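Local coordinates for peptidase S9 prolyl oligopeptidase catalytic domain-containing protein (Pyrococcus horikoshii, PDB 4HXF) that probably acts as a serine peptidase of the prolyl oligopeptidase family, with acylaminoacyl-peptidase activity, assembling into a self-compartmentalizing hexamer, at residues H578-S581 / R587-M590; E8-K13 / F396-Q401; M556-L561 / V568-F573; I460-I465 / Y470-A475. All blocks are in the same frame, centred on the assembly; numbering follows the deposited sequence. Where two conformers were deposited one is given.

Interaction 1: residues H578-S581 / R587-M590; sequences HGHS and RHRM. With Y3A (N-[(benzyloxy)carbonyl]glycyl-N-[(2S,3R)-4-chloro-3-hydroxy-1-phenylbutan-2-yl]glycinamide), chain B.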
loop_
_atom_site.group_PDB
_atom_site.type_symbol
_atom_site.label_atom_id
_atom_site.label_comp_id
_atom_site.label_asym_id
_atom_site.label_seq_id
_atom_site.Cartn_x
_atom_site.Cartn_y
_atom_site.Cartn_z
ATOM N N HIS A 578 10.236 -11.667 31.750
ATOM C CA HIS A 578 11.243 -11.920 32.781
ATOM C C HIS A 578 12.554 -12.420 32.198
ATOM O O HIS A 578 13.639 -12.013 32.634
ATOM C CB HIS A 578 10.619 -12.922 33.755
ATOM C CG HIS A 578 11.354 -13.108 35.070
ATOM N ND1 HIS A 578 11.660 -12.059 35.957
ATOM C CD2 HIS A 578 11.717 -14.311 35.699
ATOM C CE1 HIS A 578 12.265 -12.566 37.043
ATOM N NE2 HIS A 578 12.299 -13.973 36.889
ATOM N N GLY A 579 12.425 -13.238 31.167
ATOM C CA GLY A 579 13.587 -13.855 30.518
ATOM C C GLY A 579 14.163 -13.083 29.330
ATOM O O GLY A 579 14.870 -13.684 28.527
ATOM N N HIS A 580 13.869 -11.787 29.203
ATOM C CA HIS A 580 14.245 -11.030 28.000
ATOM C C HIS A 580 15.736 -11.001 27.701
ATOM O O HIS A 580 16.082 -10.833 26.532
ATOM C CB HIS A 580 13.722 -9.614 28.097
ATOM C CG HIS A 580 14.437 -8.769 29.139
ATOM N ND1 HIS A 580 15.289 -7.737 28.802
ATOM C CD2 HIS A 580 14.282 -8.715 30.514
ATOM C CE1 HIS A 580 15.730 -7.117 29.917
ATOM N NE2 HIS A 580 15.137 -7.746 30.993
ATOM N N SER A 581 16.587 -11.274 28.705
ATOM C CA SER A 581 18.044 -11.169 28.495
ATOM C C SER A 581 18.419 -12.254 27.449
ATOM O O SER A 581 19.372 -12.087 26.673
ATOM C CB SER A 581 18.787 -11.338 29.811
ATOM O OG SER A 581 18.458 -12.626 30.358
ATOM N N ARG A 587 18.158 -7.368 18.586
ATOM C CA ARG A 587 18.709 -6.011 18.786
ATOM C C ARG A 587 18.580 -5.525 20.216
ATOM O O ARG A 587 19.500 -4.888 20.822
ATOM C CB ARG A 587 18.006 -5.007 17.821
ATOM C CG ARG A 587 18.611 -3.600 17.753
ATOM C CD ARG A 587 17.785 -2.661 16.848
ATOM N NE ARG A 587 16.439 -2.478 17.415
ATOM C CZ ARG A 587 15.273 -2.594 16.775
ATOM N NH1 ARG A 587 15.189 -2.868 15.455
ATOM N NH2 ARG A 587 14.139 -2.467 17.438
ATOM N N HIS A 588 17.445 -5.808 20.822
ATOM C CA HIS A 588 17.259 -5.604 22.259
ATOM C C HIS A 588 18.353 -6.284 23.112
ATOM O O HIS A 588 19.002 -5.693 23.970
ATOM C CB HIS A 588 15.848 -6.125 22.587
ATOM C CG HIS A 588 15.536 -6.348 24.052
ATOM N ND1 HIS A 588 14.303 -6.012 24.582
ATOM C CD2 HIS A 588 16.236 -6.930 25.070
ATOM C CE1 HIS A 588 14.237 -6.461 25.844
ATOM N NE2 HIS A 588 15.402 -6.985 26.186
ATOM N N ARG A 589 18.613 -7.574 22.815
ATOM C CA ARG A 589 19.593 -8.279 23.571
ATOM C C ARG A 589 20.999 -7.780 23.375
ATOM O O ARG A 589 21.754 -7.700 24.322
ATOM C CB ARG A 589 19.516 -9.762 23.150
ATOM C CG ARG A 589 18.309 -10.480 23.742
ATOM C CD ARG A 589 18.233 -11.899 23.211
ATOM N NE ARG A 589 19.287 -12.622 23.821
ATOM C CZ ARG A 589 19.824 -13.769 23.327
ATOM N NH1 ARG A 589 19.289 -14.326 22.259
ATOM N NH2 ARG A 589 20.872 -14.367 23.949
ATOM N N MET A 590 21.347 -7.410 22.156
ATOM C CA MET A 590 22.658 -6.803 21.837
ATOM C C MET A 590 22.897 -5.533 22.695
ATOM O O MET A 590 23.966 -5.330 23.274
ATOM C CB MET A 590 22.669 -6.516 20.376
ATOM C CG MET A 590 23.946 -5.897 19.906
ATOM S SD MET A 590 23.955 -4.116 19.998
ATOM C CE MET A 590 22.494 -3.658 19.041
HETATM N N3 Y3A B . 10.337 -19.630 39.230
HETATM C CA3 Y3A B . 10.606 -18.744 40.379
HETATM C C3 Y3A B . 10.729 -17.339 39.779
HETATM O O3 Y3A B . 10.305 -16.947 38.711
HETATM C C4 Y3A B . 13.234 -15.128 39.145
HETATM O O4 Y3A B . 14.245 -15.696 39.895
HETATM C CA4 Y3A B . 11.982 -15.088 40.002
HETATM N N4 Y3A B . 11.793 -16.474 40.506
HETATM C CB4 Y3A B . 12.106 -14.316 41.349
HETATM C CG4 Y3A B . 10.855 -14.322 42.164
HETATM C CD1 Y3A B . 9.640 -13.735 41.777
HETATM C CD2 Y3A B . 10.888 -14.880 43.434
HETATM C CE1 Y3A B . 8.508 -13.738 42.571
HETATM C CE2 Y3A B . 9.760 -14.899 44.242
HETATM C CZ4 Y3A B . 8.588 -14.364 43.806
HETATM C C15 Y3A B . 13.013 -15.490 37.629
HETATM O O HOH W 1 20.674 -9.597 26.537
#
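His580 and His588 meet ring to ring, joined by a hydrogen bond of 2.7 Å between His580 ND1 and His588 NE2. Each nitrogen lies at the edge of the other ring, near its plane. The planes are turned 73° apart, so the rings meet rim to rim and neither covers the other's face. Histidine suits position 580 because its ring offers polar nitrogens on two sides: ND1 serves His588 while NE2 is held by Asn489 OD1. The flat ring of His588 also packs on that of Phe573.

The second polar link runs from a side chain to the backbone. Arg589 NE donates to Ser581 O at 2.9 Å, coming from above the carbonyl plane (36° out of it). The bend at chi3 (72°) brings NE round to that oxygen, while the outer guanidinium nitrogens reach Tyr41 OH and Tyr593 OH. A water donates to both Ser581 O (2.8 Å from the water oxygen) and Arg589 O (3.1 Å from it).

These links tie the short helix 580-583 to helix 586-605 of the alpha/beta hydrolase fold, directly after His578 in the chain. That histidine probably belongs to a Ser-His-Asp triad with Ser466 and Asp546, whose OD2 is hydrogen-bonded to His578 ND1.

The covalent contact is with the inhibitor: His578 NE2 is bonded to Y3A C15 at 1.8 Å, the carbon lying at the ring edge near its plane, as expected when a chloromethyl ketone alkylates histidine.

The remaining contact is van der Waals: Arg589 CG rests 3.6 Å from His580 O.

Interaction 2: residues E8-K13 / F396-Q401; sequences EKTFTK and FKYEMQ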
loop_
_atom_site.group_PDB
_atom_site.type_symbol
_atom_site.label_atom_id
_atom_site.label_comp_id
_atom_site.label_asym_id
_atom_site.label_seq_id
_atom_site.Cartn_x
_atom_site.Cartn_y
_atom_site.Cartn_z
ATOM N N GLU A 8 29.177 -7.616 22.177
ATOM C CA GLU A 8 27.759 -7.625 22.403
ATOM C C GLU A 8 26.961 -8.310 21.275
ATOM O O GLU A 8 25.815 -8.558 21.491
ATOM C CB GLU A 8 27.240 -6.192 22.565
ATOM C CG GLU A 8 27.230 -5.335 21.309
ATOM C CD GLU A 8 28.561 -4.655 20.973
ATOM O OE1 GLU A 8 28.591 -3.818 20.000
ATOM O OE2 GLU A 8 29.632 -4.931 21.617
ATOM N N LYS A 9 27.628 -8.697 20.184
ATOM C CA LYS A 9 26.960 -9.324 19.019
ATOM C C LYS A 9 27.320 -10.779 18.880
ATOM O O LYS A 9 26.762 -11.434 18.049
ATOM C CB LYS A 9 27.360 -8.604 17.718
ATOM C CG LYS A 9 27.038 -7.136 17.708
ATOM C CD LYS A 9 27.340 -6.549 16.353
ATOM C CE LYS A 9 26.804 -5.130 16.402
ATOM N NZ LYS A 9 27.449 -4.266 15.346
ATOM N N THR A 10 28.292 -11.260 19.634
ATOM C CA THR A 10 28.764 -12.631 19.374
ATOM C C THR A 10 27.637 -13.720 19.475
ATOM O O THR A 10 27.693 -14.714 18.721
ATOM C CB THR A 10 29.912 -13.046 20.302
ATOM O OG1 THR A 10 30.819 -11.948 20.392
ATOM C CG2 THR A 10 30.611 -14.291 19.821
ATOM N N PHE A 11 26.635 -13.445 20.299
ATOM C CA PHE A 11 25.544 -14.438 20.569
ATOM C C PHE A 11 24.794 -14.689 19.252
ATOM O O PHE A 11 24.197 -15.747 19.080
ATOM C CB PHE A 11 24.609 -13.967 21.646
ATOM C CG PHE A 11 23.708 -12.909 21.219
ATOM C CD1 PHE A 11 24.121 -11.568 21.257
ATOM C CD2 PHE A 11 22.391 -13.201 20.845
ATOM C CE1 PHE A 11 23.292 -10.552 20.828
ATOM C CE2 PHE A 11 21.541 -12.165 20.435
ATOM C CZ PHE A 11 21.969 -10.835 20.454
ATOM N N THR A 12 24.889 -13.784 18.307
ATOM C CA THR A 12 24.196 -13.962 17.046
ATOM C C THR A 12 24.853 -14.947 16.128
ATOM O O THR A 12 24.283 -15.293 15.144
ATOM C CB THR A 12 23.953 -12.646 16.294
ATOM O OG1 THR A 12 25.159 -12.108 15.760
ATOM C CG2 THR A 12 23.171 -11.596 17.209
ATOM N N LYS A 13 26.103 -15.291 16.386
ATOM C CA LYS A 13 26.906 -16.138 15.493
ATOM C C LYS A 13 26.612 -17.605 15.857
ATOM O O LYS A 13 27.059 -18.504 15.127
ATOM C CB LYS A 13 28.379 -15.787 15.637
ATOM C CG LYS A 13 28.613 -14.343 15.164
ATOM C CD LYS A 13 30.079 -13.909 15.088
ATOM N N PHE A 396 25.713 -22.967 29.377
ATOM C CA PHE A 396 26.461 -22.001 28.674
ATOM C C PHE A 396 25.936 -20.643 29.071
ATOM O O PHE A 396 24.769 -20.332 28.774
ATOM C CB PHE A 396 26.334 -22.235 27.165
ATOM C CG PHE A 396 27.125 -21.210 26.353
ATOM C CD1 PHE A 396 28.472 -21.378 26.164
ATOM C CD2 PHE A 396 26.470 -20.125 25.774
ATOM C CE1 PHE A 396 29.237 -20.444 25.396
ATOM C CE2 PHE A 396 27.200 -19.175 25.099
ATOM C CZ PHE A 396 28.550 -19.366 24.887
ATOM N N LYS A 397 26.758 -19.855 29.764
ATOM C CA LYS A 397 26.258 -18.515 30.237
ATOM C C LYS A 397 27.038 -17.399 29.553
ATOM O O LYS A 397 28.244 -17.164 29.799
ATOM C CB LYS A 397 26.327 -18.332 31.738
ATOM C CG LYS A 397 25.899 -16.895 32.206
ATOM C CD LYS A 397 24.439 -16.599 32.286
ATOM C CE LYS A 397 24.158 -15.217 33.000
ATOM N NZ LYS A 397 22.800 -14.666 32.650
ATOM N N TYR A 398 26.404 -16.796 28.553
ATOM C CA TYR A 398 27.074 -15.850 27.655
ATOM C C TYR A 398 27.830 -14.739 28.360
ATOM O O TYR A 398 29.047 -14.537 28.013
ATOM C CB TYR A 398 26.043 -15.196 26.781
ATOM C CG TYR A 398 26.586 -14.325 25.666
ATOM C CD1 TYR A 398 27.058 -14.844 24.540
ATOM C CD2 TYR A 398 26.581 -12.935 25.818
ATOM C CE1 TYR A 398 27.530 -14.063 23.498
ATOM C CE2 TYR A 398 27.048 -12.159 24.820
ATOM C CZ TYR A 398 27.486 -12.711 23.648
ATOM O OH TYR A 398 27.896 -11.914 22.600
ATOM N N GLU A 399 27.182 -14.146 29.386
ATOM C CA GLU A 399 27.811 -13.021 30.008
ATOM C C GLU A 399 29.098 -13.439 30.700
ATOM O O GLU A 399 30.040 -12.649 30.826
ATOM C CB GLU A 399 26.960 -12.332 31.023
ATOM C CG GLU A 399 25.742 -11.655 30.508
ATOM C CD GLU A 399 24.547 -12.572 30.382
ATOM O OE1 GLU A 399 24.702 -13.808 30.238
ATOM O OE2 GLU A 399 23.421 -11.996 30.366
ATOM N N MET A 400 29.170 -14.712 31.194
ATOM C CA MET A 400 30.346 -15.105 31.911
ATOM C C MET A 400 31.497 -15.258 30.981
ATOM O O MET A 400 32.598 -14.867 31.242
ATOM C CB MET A 400 30.099 -16.418 32.676
ATOM C CG MET A 400 29.041 -16.184 33.748
ATOM S SD MET A 400 28.859 -17.789 34.648
ATOM C CE MET A 400 27.757 -17.245 35.963
ATOM N N GLN A 401 31.290 -15.903 29.816
ATOM C CA GLN A 401 32.322 -16.014 28.820
ATOM C C GLN A 401 32.777 -14.704 28.269
ATOM O O GLN A 401 33.989 -14.427 28.173
ATOM C CB GLN A 401 31.970 -16.934 27.663
ATOM C CG GLN A 401 31.598 -18.347 28.064
ATOM C CD GLN A 401 32.798 -19.088 28.594
ATOM O OE1 GLN A 401 33.858 -19.038 27.978
ATOM N NE2 GLN A 401 32.639 -19.751 29.735
#
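Tyr398 reaches across to Thr10 and Phe11 with one side of its ring and its hydroxyl. From CB, which starts toward the facing turn, the side chain extends with CG opposite the backbone N (chi1 -172°), away from its own helix. The first ring atom to meet a partner is CD1, 3.9 Å from Phe11 CB. Tyr398 CE1 comes closer, 3.5 Å from Phe11 CB, and CZ lies 3.7 Å from that CB: the Phe11 methylene sits over one ring face in a CH-pi contact. The Phe11 ring itself presents its edge to the Tyr398 face, a T-shaped pair with planes at 86°.

At the tip, Tyr398 OH receives a weak hydrogen bond from Phe11 N (3.0 Å) and touches Thr10 CB at 3.3 Å; its stronger polar partner is Asp7 O. Tyrosine fits because a flat apolar ring ends in a hydroxyl able to serve the backbone of the turn. Thr10, in turn, directs OG1 back to Glu5 O and Asp7 N.

Tyr593 of helix 586-605 meets both rings, so the N-terminal 3-10 turn, which leads into the first propeller strand at 16-23, is docked onto helix 398-405 by an aromatic cluster, in keeping with the two-domain architecture of beta-propeller and alpha/beta hydrolase.

Interaction 3: residues M556-L561 / V568-F573; sequences MFYHVL and VYIAIF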
loop_
_atom_site.group_PDB
_atom_site.type_symbol
_atom_site.label_atom_id
_atom_site.label_comp_id
_atom_site.label_asym_id
_atom_site.label_seq_id
_atom_site.Cartn_x
_atom_site.Cartn_y
_atom_site.Cartn_z
ATOM N N MET A 556 10.921 1.597 41.865
ATOM C CA MET A 556 10.818 2.117 43.235
ATOM C C MET A 556 12.199 2.253 43.834
ATOM O O MET A 556 12.460 3.225 44.493
ATOM C CB MET A 556 9.863 1.313 44.137
ATOM C CG MET A 556 8.445 1.297 43.742
ATOM S SD MET A 556 7.384 0.527 45.013
ATOM C CE MET A 556 8.075 -1.096 45.151
ATOM N N PHE A 557 13.039 1.233 43.690
ATOM C CA PHE A 557 14.386 1.207 44.194
ATOM C C PHE A 557 15.215 2.355 43.559
ATOM O O PHE A 557 15.872 3.128 44.285
ATOM C CB PHE A 557 15.021 -0.139 44.046
ATOM C CG PHE A 557 16.240 -0.394 44.919
ATOM C CD1 PHE A 557 16.321 -0.114 46.292
ATOM C CD2 PHE A 557 17.283 -1.146 44.394
ATOM C CE1 PHE A 557 17.460 -0.393 47.005
ATOM C CE2 PHE A 557 18.391 -1.487 45.162
ATOM C CZ PHE A 557 18.440 -1.192 46.471
ATOM N N TYR A 558 15.096 2.515 42.270
ATOM C CA TYR A 558 15.693 3.618 41.547
ATOM C C TYR A 558 15.267 4.992 42.094
ATOM O O TYR A 558 16.143 5.822 42.496
ATOM C CB TYR A 558 15.351 3.538 40.062
ATOM C CG TYR A 558 15.911 4.731 39.273
ATOM C CD1 TYR A 558 17.257 4.832 38.972
ATOM C CD2 TYR A 558 15.111 5.791 38.968
ATOM C CE1 TYR A 558 17.769 5.955 38.331
ATOM C CE2 TYR A 558 15.592 6.935 38.370
ATOM C CZ TYR A 558 16.946 6.997 38.038
ATOM O OH TYR A 558 17.504 8.109 37.449
ATOM N N HIS A 559 13.942 5.246 42.191
ATOM C CA HIS A 559 13.513 6.548 42.706
ATOM C C HIS A 559 13.970 6.869 44.133
ATOM O O HIS A 559 14.357 7.993 44.469
ATOM C CB HIS A 559 11.979 6.693 42.659
ATOM C CG HIS A 559 11.396 6.871 41.305
ATOM N ND1 HIS A 559 10.077 6.624 41.016
ATOM C CD2 HIS A 559 11.934 7.497 40.130
ATOM C CE1 HIS A 559 9.826 7.055 39.695
ATOM N NE2 HIS A 559 10.953 7.588 39.205
ATOM N N VAL A 560 13.868 5.826 44.983
ATOM C CA VAL A 560 14.218 5.987 46.393
ATOM C C VAL A 560 15.699 6.207 46.510
ATOM O O VAL A 560 16.136 7.093 47.280
ATOM C CB VAL A 560 13.693 4.836 47.252
ATOM C CG1 VAL A 560 14.412 4.827 48.586
ATOM C CG2 VAL A 560 12.146 4.884 47.377
ATOM N N LEU A 561 16.508 5.448 45.798
ATOM C CA LEU A 561 17.986 5.700 45.791
ATOM C C LEU A 561 18.330 7.124 45.273
ATOM O O LEU A 561 19.144 7.823 45.888
ATOM C CB LEU A 561 18.728 4.567 44.971
ATOM C CG LEU A 561 18.770 3.202 45.608
ATOM C CD1 LEU A 561 19.125 2.223 44.511
ATOM C CD2 LEU A 561 19.733 3.205 46.798
ATOM N N VAL A 568 22.812 6.035 40.721
ATOM C CA VAL A 568 21.986 4.935 40.235
ATOM C C VAL A 568 21.444 5.305 38.862
ATOM O O VAL A 568 21.275 6.525 38.591
ATOM C CB VAL A 568 20.901 4.544 41.238
ATOM C CG1 VAL A 568 19.940 5.710 41.462
ATOM C CG2 VAL A 568 20.244 3.169 40.807
ATOM N N TYR A 569 21.232 4.298 38.025
ATOM C CA TYR A 569 20.796 4.444 36.685
ATOM C C TYR A 569 19.749 3.363 36.431
ATOM O O TYR A 569 19.881 2.297 37.050
ATOM C CB TYR A 569 21.943 4.217 35.696
ATOM C CG TYR A 569 23.146 5.076 35.990
ATOM C CD1 TYR A 569 24.147 4.625 36.901
ATOM C CD2 TYR A 569 23.282 6.339 35.399
ATOM C CE1 TYR A 569 25.220 5.443 37.180
ATOM C CE2 TYR A 569 24.336 7.176 35.738
ATOM C CZ TYR A 569 25.332 6.699 36.587
ATOM O OH TYR A 569 26.395 7.554 36.864
ATOM N N ILE A 570 18.831 3.620 35.545
ATOM C CA ILE A 570 17.817 2.622 35.146
ATOM C C ILE A 570 17.599 2.545 33.664
ATOM O O ILE A 570 17.438 3.561 32.963
ATOM C CB ILE A 570 16.510 2.638 36.003
ATOM C CG1 ILE A 570 15.651 1.454 35.737
ATOM C CG2 ILE A 570 15.730 3.958 35.771
ATOM C CD1 ILE A 570 14.394 1.370 36.627
ATOM N N ALA A 571 17.681 1.265 33.162
ATOM C CA ALA A 571 17.414 0.964 31.753
ATOM C C ALA A 571 16.124 0.180 31.725
ATOM O O ALA A 571 16.091 -0.928 32.311
ATOM C CB ALA A 571 18.610 0.196 31.108
ATOM N N ILE A 572 15.087 0.703 31.078
ATOM C CA ILE A 572 13.763 0.097 31.021
ATOM C C ILE A 572 13.509 -0.328 29.594
ATOM O O ILE A 572 13.345 0.488 28.662
ATOM C CB ILE A 572 12.634 1.003 31.506
ATOM C CG1 ILE A 572 12.976 1.486 32.942
ATOM C CG2 ILE A 572 11.298 0.242 31.461
ATOM C CD1 ILE A 572 11.996 2.580 33.455
ATOM N N PHE A 573 13.669 -1.624 29.322
ATOM C CA PHE A 573 13.427 -2.126 27.986
ATOM C C PHE A 573 11.923 -2.180 27.724
ATOM O O PHE A 573 11.146 -2.563 28.596
ATOM C CB PHE A 573 14.056 -3.521 27.876
ATOM C CG PHE A 573 15.579 -3.485 27.663
ATOM C CD1 PHE A 573 16.404 -3.199 28.742
ATOM C CD2 PHE A 573 16.171 -3.511 26.380
ATOM C CE1 PHE A 573 17.746 -3.072 28.584
ATOM C CE2 PHE A 573 17.516 -3.361 26.244
ATOM C CZ PHE A 573 18.303 -3.088 27.322
#
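In the beta-alpha-beta unit formed by strand 538-543, helix 552-563 and strand 568-573, the helix is laid on the last strand chiefly by Tyr558 against Val568 and Ile570. The two short segments run nearly antiparallel, at 152°, with axes 8.5 Å apart, as expected of a helix returning along the sheet before the next strand.

Ile570 CG2 sits almost centrally over one face of the Tyr558 ring, 3.5 Å from its centroid and only 9° off the normal, a well-centred CH-pi contact. The ring lies there because CG of Tyr558 stands opposite the backbone N (chi1 177°), carrying it off the helix toward the strand. At the ring rim the strand backbone comes close: Tyr558 CE1 is 3.6 Å from Val568 O. Val568 CG1 fills the corner between two helix residues, 3.8 Å from Tyr558 CD1 and 3.9 Å from Leu561 CB. Branched valine and isoleucine suit the strand, since their methyls spread over the aromatic and aliphatic side chains above.

The hydroxyl end leaves the contact: Tyr558 OH is hydrogen-bonded to Asp136 O of the second subunit. Cut back to alanine, this position would probably leave that carbonyl without its hydroxyl partner and open a gap over Ile570 CG2.

Leu540 of strand 538-543 touches Tyr558 and Val568 from the adjoining strand, and helix 586-605 packs on the other face of strand 568-573 through Ala571 and Phe573. Residues Ile570 to Phe573 also pair antiparallel with a strand of the second subunit, so the sheet continues across the interface.

Interaction 4: residues I460-I465 / Y470-A475; sequences IGITGI and YMTNWA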
loop_
_atom_site.group_PDB
_atom_site.type_symbol
_atom_site.label_atom_id
_atom_site.label_comp_id
_atom_site.label_asym_id
_atom_site.label_seq_id
_atom_site.Cartn_x
_atom_site.Cartn_y
_atom_site.Cartn_z
ATOM N N ILE A 460 35.582 -5.747 43.276
ATOM C CA ILE A 460 34.581 -6.823 43.207
ATOM C C ILE A 460 33.208 -6.223 42.944
ATOM O O ILE A 460 32.797 -5.326 43.680
ATOM C CB ILE A 460 34.514 -7.623 44.489
ATOM C CG1 ILE A 460 35.944 -8.144 44.846
ATOM C CG2 ILE A 460 33.525 -8.836 44.296
ATOM C CD1 ILE A 460 35.971 -8.902 46.211
ATOM N N GLY A 461 32.539 -6.696 41.905
ATOM C CA GLY A 461 31.178 -6.276 41.602
ATOM C C GLY A 461 30.260 -7.471 41.720
ATOM O O GLY A 461 30.721 -8.635 41.893
ATOM N N ILE A 462 28.970 -7.244 41.631
ATOM C CA ILE A 462 27.966 -8.257 41.770
ATOM C C ILE A 462 26.803 -7.994 40.864
ATOM O O ILE A 462 26.453 -6.836 40.533
ATOM C CB ILE A 462 27.494 -8.380 43.231
ATOM C CG1 ILE A 462 26.595 -9.584 43.429
ATOM C CG2 ILE A 462 26.931 -7.020 43.772
ATOM C CD1 ILE A 462 26.388 -9.934 44.931
ATOM N N THR A 463 26.288 -9.049 40.260
ATOM C CA THR A 463 25.139 -8.945 39.363
ATOM C C THR A 463 24.224 -10.179 39.445
ATOM O O THR A 463 24.696 -11.258 39.794
ATOM C CB THR A 463 25.600 -8.748 37.896
ATOM O OG1 THR A 463 24.496 -8.484 37.018
ATOM C CG2 THR A 463 26.441 -9.981 37.334
ATOM N N GLY A 464 22.970 -10.010 39.097
ATOM C CA GLY A 464 22.047 -11.077 38.928
ATOM C C GLY A 464 20.747 -10.653 38.408
ATOM O O GLY A 464 20.437 -9.438 38.382
ATOM N N ILE A 465 20.003 -11.598 37.897
ATOM C CA ILE A 465 18.657 -11.399 37.398
ATOM C C ILE A 465 17.647 -12.087 38.316
ATOM O O ILE A 465 17.894 -13.200 38.848
ATOM C CB ILE A 465 18.506 -12.018 35.987
ATOM C CG1 ILE A 465 19.563 -11.481 35.013
ATOM C CG2 ILE A 465 17.106 -11.886 35.395
ATOM C CD1 ILE A 465 19.759 -12.318 33.730
ATOM N N TYR A 470 17.403 -9.295 43.226
ATOM C CA TYR A 470 17.159 -9.112 44.655
ATOM C C TYR A 470 18.483 -9.141 45.385
ATOM O O TYR A 470 18.776 -8.379 46.302
ATOM C CB TYR A 470 16.243 -10.292 45.163
ATOM C CG TYR A 470 16.240 -10.379 46.680
ATOM C CD1 TYR A 470 15.586 -9.492 47.434
ATOM C CD2 TYR A 470 16.905 -11.389 47.326
ATOM C CE1 TYR A 470 15.588 -9.589 48.800
ATOM C CE2 TYR A 470 16.920 -11.549 48.673
ATOM C CZ TYR A 470 16.204 -10.613 49.449
ATOM O OH TYR A 470 16.240 -10.706 50.865
ATOM N N MET A 471 19.259 -10.217 45.159
ATOM C CA MET A 471 20.466 -10.376 45.972
ATOM C C MET A 471 21.584 -9.372 45.682
ATOM O O MET A 471 22.293 -8.985 46.590
ATOM C CB MET A 471 21.084 -11.729 45.770
ATOM C CG MET A 471 22.200 -12.113 46.743
ATOM S SD MET A 471 21.559 -12.360 48.412
ATOM C CE MET A 471 20.437 -13.709 48.223
ATOM N N THR A 472 21.645 -8.857 44.481
ATOM C CA THR A 472 22.499 -7.739 44.135
ATOM C C THR A 472 22.050 -6.492 44.903
ATOM O O THR A 472 22.848 -5.786 45.503
ATOM C CB THR A 472 22.464 -7.445 42.599
ATOM O OG1 THR A 472 23.047 -8.577 41.907
ATOM C CG2 THR A 472 23.281 -6.214 42.211
ATOM N N ASN A 473 20.748 -6.210 44.826
ATOM C CA ASN A 473 20.169 -5.094 45.631
ATOM C C ASN A 473 20.543 -5.195 47.099
ATOM O O ASN A 473 21.011 -4.282 47.813
ATOM C CB ASN A 473 18.633 -5.035 45.527
ATOM C CG ASN A 473 18.099 -4.780 44.145
ATOM O OD1 ASN A 473 18.804 -4.297 43.240
ATOM N ND2 ASN A 473 16.769 -5.078 43.969
ATOM N N TRP A 474 20.323 -6.409 47.631
ATOM C CA TRP A 474 20.533 -6.701 49.039
ATOM C C TRP A 474 21.952 -6.551 49.420
ATOM O O TRP A 474 22.319 -5.868 50.381
ATOM C CB TRP A 474 20.054 -8.109 49.288
ATOM C CG TRP A 474 20.053 -8.504 50.759
ATOM C CD1 TRP A 474 20.816 -9.486 51.291
ATOM C CD2 TRP A 474 19.132 -8.076 51.836
ATOM N NE1 TRP A 474 20.570 -9.645 52.616
ATOM C CE2 TRP A 474 19.537 -8.806 53.018
ATOM C CE3 TRP A 474 18.123 -7.127 51.957
ATOM C CZ2 TRP A 474 18.863 -8.709 54.186
ATOM C CZ3 TRP A 474 17.489 -6.968 53.165
ATOM C CH2 TRP A 474 17.829 -7.717 54.279
ATOM N N ALA A 475 22.845 -7.103 48.612
ATOM C CA ALA A 475 24.274 -7.060 48.853
ATOM C C ALA A 475 24.792 -5.611 48.956
ATOM O O ALA A 475 25.608 -5.259 49.847
ATOM C CB ALA A 475 25.012 -7.748 47.706
#
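Thr472 presses its hydroxyl against the strand backbone, the tightest spot of the contact: OG1 lies 3.2 Å from Thr463 C and 3.2 Å from Gly464 N. The angle is too poor for a hydrogen bond to that N-H; OG1 instead bonds to Gly468 O, one turn earlier in the helix. The methyl CG2, opposite the backbone N, rests 3.6 Å from Ile462 O. A CB on Gly464 would point toward the helix, 3.8 Å from Thr472 OG1; glycine adds no bulk there. The CA atoms of Thr463 and Thr472 are 5.6 Å apart.

Gly464, Ser466 and Gly468 fit the GxSxG pattern of a nucleophile elbow, the sharp turn of alpha/beta hydrolases between the strand and the helix behind the probable nucleophile. Were Thr472 a valine, the Gly468 carbonyl would probably lose its hydroxyl partner, and a methyl would be pressed on the Gly464 N-H instead.

Farther from the elbow the fit is looser and largely apolar. Ile462 CG1 passes Thr472 OG1 at 4.0 Å, the side chains sliding by in opposite directions, and Ile462 CD1 makes the apolar contact, 3.8 Å from Ala475 CB, whose small methyl suits this helix face. Phe482 covers both Ile462 and Ala475 there, while partly exposed Ile465 turns its CB away from the helix.

Interactions 3 and 4 share the eight-stranded mixed sheet of the hydrolase domain: strands 460-465 and 568-573 each carry the helix described, with 484-488 and 538-543 lying between them in the sheet. Their centres are about 14 Å apart, and Phe557 touches Asn473. Interaction 1 lies about 18 Å from interaction 3 and about 19 Å from interaction 4, centre to centre, beyond the sheet's strand ends, where Phe573 meets His580 and His588. Interaction 2, about 12 Å from interaction 1 centre to centre, adds the N-terminal turn, with Phe11 packed on Arg589. After 396-401 the chain supplies interactions 4, 3 and 1 in order, yet the end of the elbow strand and the histidine segment, distant in sequence, come together: Ile465 touches Ser581.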